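Local coordinates for cell division control protein Cdc48 (Mycobacterium smegmatis, PDB 5E7P) that binds adenine nucleotides and probably hydrolyses ATP as an AAA-type ATPase, at residues A[482-487]-A[534-539]. Sequence-based numbering, arbitrary orientation.
Sequences VTLDDV and FVVRAL. With ADP (adenosine-5'-diphosphate), chain D.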
loop_
_atom_site.group_PDB
_atom_site.type_symbol
_atom_site.label_atom_id
_atom_site.label_comp_id
_atom_site.label_asym_id
_atom_site.label_seq_id
_atom_site.Cartn_x
_atom_site.Cartn_y
_atom_site.Cartn_z
ATOM N N VAL A 482 2.182 6.898 -4.910
ATOM C CA VAL A 482 2.694 8.070 -5.608
ATOM C C VAL A 482 3.806 7.684 -6.573
ATOM O O VAL A 482 4.736 6.975 -6.200
ATOM C CB VAL A 482 3.248 9.107 -4.619
ATOM C CG1 VAL A 482 3.769 10.324 -5.368
ATOM C CG2 VAL A 482 2.177 9.510 -3.622
ATOM N N THR A 483 3.707 8.150 -7.813
ATOM C CA THR A 483 4.766 7.948 -8.795
ATOM C C THR A 483 5.304 9.300 -9.257
ATOM O O THR A 483 4.681 10.332 -9.013
ATOM C CB THR A 483 4.264 7.162 -10.017
ATOM O OG1 THR A 483 3.490 8.024 -10.861
ATOM C CG2 THR A 483 3.414 5.979 -9.580
ATOM N N LEU A 484 6.454 9.292 -9.928
ATOM C CA LEU A 484 7.106 10.535 -10.350
ATOM C C LEU A 484 6.250 11.383 -11.287
ATOM O O LEU A 484 6.441 12.596 -11.376
ATOM C CB LEU A 484 8.466 10.250 -10.994
ATOM C CG LEU A 484 9.591 9.869 -10.029
ATOM C CD1 LEU A 484 10.866 9.545 -10.786
ATOM C CD2 LEU A 484 9.835 10.982 -9.023
ATOM N N ASP A 485 5.309 10.745 -11.978
ATOM C CA ASP A 485 4.408 11.453 -12.884
ATOM C C ASP A 485 3.416 12.326 -12.116
ATOM O O ASP A 485 3.006 13.382 -12.595
ATOM C CB ASP A 485 3.658 10.467 -13.785
ATOM N N ASP A 486 3.039 11.878 -10.922
ATOM C CA ASP A 486 2.110 12.621 -10.076
ATOM C C ASP A 486 2.797 13.832 -9.454
ATOM O O ASP A 486 2.146 14.714 -8.892
ATOM C CB ASP A 486 1.547 11.714 -8.982
ATOM C CG ASP A 486 0.887 10.467 -9.542
ATOM O OD1 ASP A 486 0.186 10.576 -10.571
ATOM O OD2 ASP A 486 1.076 9.378 -8.958
ATOM N N VAL A 487 4.119 13.863 -9.561
ATOM C CA VAL A 487 4.909 14.972 -9.051
ATOM C C VAL A 487 5.158 15.993 -10.151
ATOM O O VAL A 487 5.870 15.714 -11.118
ATOM C CB VAL A 487 6.269 14.494 -8.520
ATOM C CG1 VAL A 487 7.173 15.679 -8.248
ATOM C CG2 VAL A 487 6.091 13.643 -7.272
ATOM N N PHE A 534 7.020 14.410 -0.592
ATOM C CA PHE A 534 6.241 13.923 -1.725
ATOM C C PHE A 534 7.112 13.246 -2.784
ATOM O O PHE A 534 6.773 12.175 -3.287
ATOM C CB PHE A 534 5.462 15.085 -2.348
ATOM C CG PHE A 534 4.414 14.658 -3.334
ATOM C CD1 PHE A 534 3.516 13.653 -3.020
ATOM C CD2 PHE A 534 4.312 15.279 -4.564
ATOM C CE1 PHE A 534 2.544 13.265 -3.922
ATOM C CE2 PHE A 534 3.343 14.896 -5.470
ATOM C CZ PHE A 534 2.460 13.884 -5.148
ATOM N N VAL A 535 8.237 13.871 -3.115
ATOM C CA VAL A 535 9.114 13.347 -4.154
ATOM C C VAL A 535 9.831 12.056 -3.729
ATOM O O VAL A 535 10.135 11.207 -4.567
ATOM C CB VAL A 535 10.127 14.413 -4.634
ATOM C CG1 VAL A 535 11.211 14.647 -3.590
ATOM C CG2 VAL A 535 10.734 14.004 -5.964
ATOM N N VAL A 536 10.080 11.903 -2.431
ATOM C CA VAL A 536 10.715 10.695 -1.913
ATOM C C VAL A 536 9.774 9.504 -2.053
ATOM O O VAL A 536 10.194 8.404 -2.405
ATOM C CB VAL A 536 11.120 10.855 -0.434
ATOM C CG1 VAL A 536 11.639 9.544 0.127
ATOM C CG2 VAL A 536 12.173 11.926 -0.294
ATOM N N ARG A 537 8.495 9.735 -1.782
ATOM C CA ARG A 537 7.488 8.688 -1.913
ATOM C C ARG A 537 7.300 8.286 -3.370
ATOM O O ARG A 537 7.038 7.124 -3.670
ATOM C CB ARG A 537 6.160 9.144 -1.308
ATOM C CG ARG A 537 6.151 9.143 0.213
ATOM C CD ARG A 537 4.938 9.869 0.751
ATOM N NE ARG A 537 4.829 9.797 2.206
ATOM C CZ ARG A 537 3.969 10.517 2.918
ATOM N NH1 ARG A 537 3.922 10.396 4.239
ATOM N NH2 ARG A 537 3.152 11.364 2.305
ATOM N N ALA A 538 7.435 9.251 -4.273
ATOM C CA ALA A 538 7.344 8.979 -5.702
ATOM C C ALA A 538 8.563 8.183 -6.149
ATOM O O ALA A 538 8.464 7.269 -6.967
ATOM C CB ALA A 538 7.247 10.278 -6.478
ATOM N N LEU A 539 9.714 8.549 -5.596
ATOM C CA LEU A 539 10.978 7.887 -5.882
ATOM C C LEU A 539 10.945 6.445 -5.394
ATOM O O LEU A 539 11.475 5.538 -6.041
ATOM C CB LEU A 539 12.108 8.633 -5.173
ATOM C CG LEU A 539 13.541 8.307 -5.576
ATOM C CD1 LEU A 539 13.875 8.980 -6.906
ATOM C CD2 LEU A 539 14.506 8.738 -4.481
HETATM P PB ADP D . 6.298 18.893 3.744
HETATM O O1B ADP D . 5.184 19.849 4.095
HETATM O O2B ADP D . 6.691 17.995 4.891
HETATM O O3B ADP D . 7.467 19.536 3.032
HETATM P PA ADP D . 5.625 18.056 1.084
HETATM O O1A ADP D . 6.373 19.317 0.727
HETATM O O2A ADP D . 6.040 16.737 0.489
HETATM O O3A ADP D . 5.605 17.880 2.689
HETATM O "O5'" ADP D . 4.084 18.275 0.673
HETATM C "C5'" ADP D . 3.135 17.214 0.761
HETATM C "C4'" ADP D . 1.958 17.526 -0.159
HETATM O "O4'" ADP D . 2.233 18.675 -0.967
HETATM C "C3'" ADP D . 1.678 16.375 -1.110
HETATM O "O3'" ADP D . 0.549 15.616 -0.671
HETATM C "C2'" ADP D . 1.397 17.019 -2.453
HETATM O "O2'" ADP D . 0.002 16.929 -2.764
HETATM C "C1'" ADP D . 1.799 18.479 -2.318
HETATM N N9 ADP D . 2.931 18.729 -3.241
HETATM C C8 ADP D . 4.173 19.090 -2.868
HETATM N N7 ADP D . 4.988 19.238 -3.943
HETATM C C5 ADP D . 4.260 18.965 -5.039
HETATM C C6 ADP D . 4.509 18.934 -6.498
HETATM N N6 ADP D . 5.731 19.231 -7.000
HETATM N N1 ADP D . 3.480 18.598 -7.307
HETATM C C2 ADP D . 2.266 18.299 -6.809
HETATM N N3 ADP D . 1.965 18.307 -5.496
HETATM C C4 ADP D . 2.904 18.629 -4.574
HETATM O O HOH W 1 4.413 5.936 -3.165
HETATM O O HOH W 2 7.967 6.282 -9.632
#
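In the second nucleotide site of this AAA ATPase, the helix that follows the P-loop packs against the loop 482-487, and Phe534 joins the two to ADP. The Phe534 ring, its CG swung anti to the backbone N (chi1 -168°), lies between nucleotide and loop: the ribose C2' sits 3.8 Å above the ring plane, over its centre. Val482 CG1 reaches Phe534 CE1 at 3.5 Å, and Val487 CG2 approaches Phe534 CE2 at 3.5 Å, both obliquely, while Asp486 O lies in the ring plane at its edge. The backbone N of Phe534 donates to ADP O2A (2.7 Å). One turn on, the small Ala538 lets the chains close to 4.2 Å between its CA and that of Thr483; its CB is met by Val482 CG1, Leu484 CD2 and Val487 CG2. No direct hydrogen bond links the segments. Water 1 instead bridges Val482 N and Arg537 O, and a CA-H...O contact runs from Ala538 CA to Val482 O (3.3 Å). The loop is braced internally by Thr483 N, which donates to Asp486 OD2 at 3.1 Å. Beyond the contact, Arg537 is salt-bridged to Glu476, and Val535 and Leu539 pack on helix 491-506, into which the loop leads.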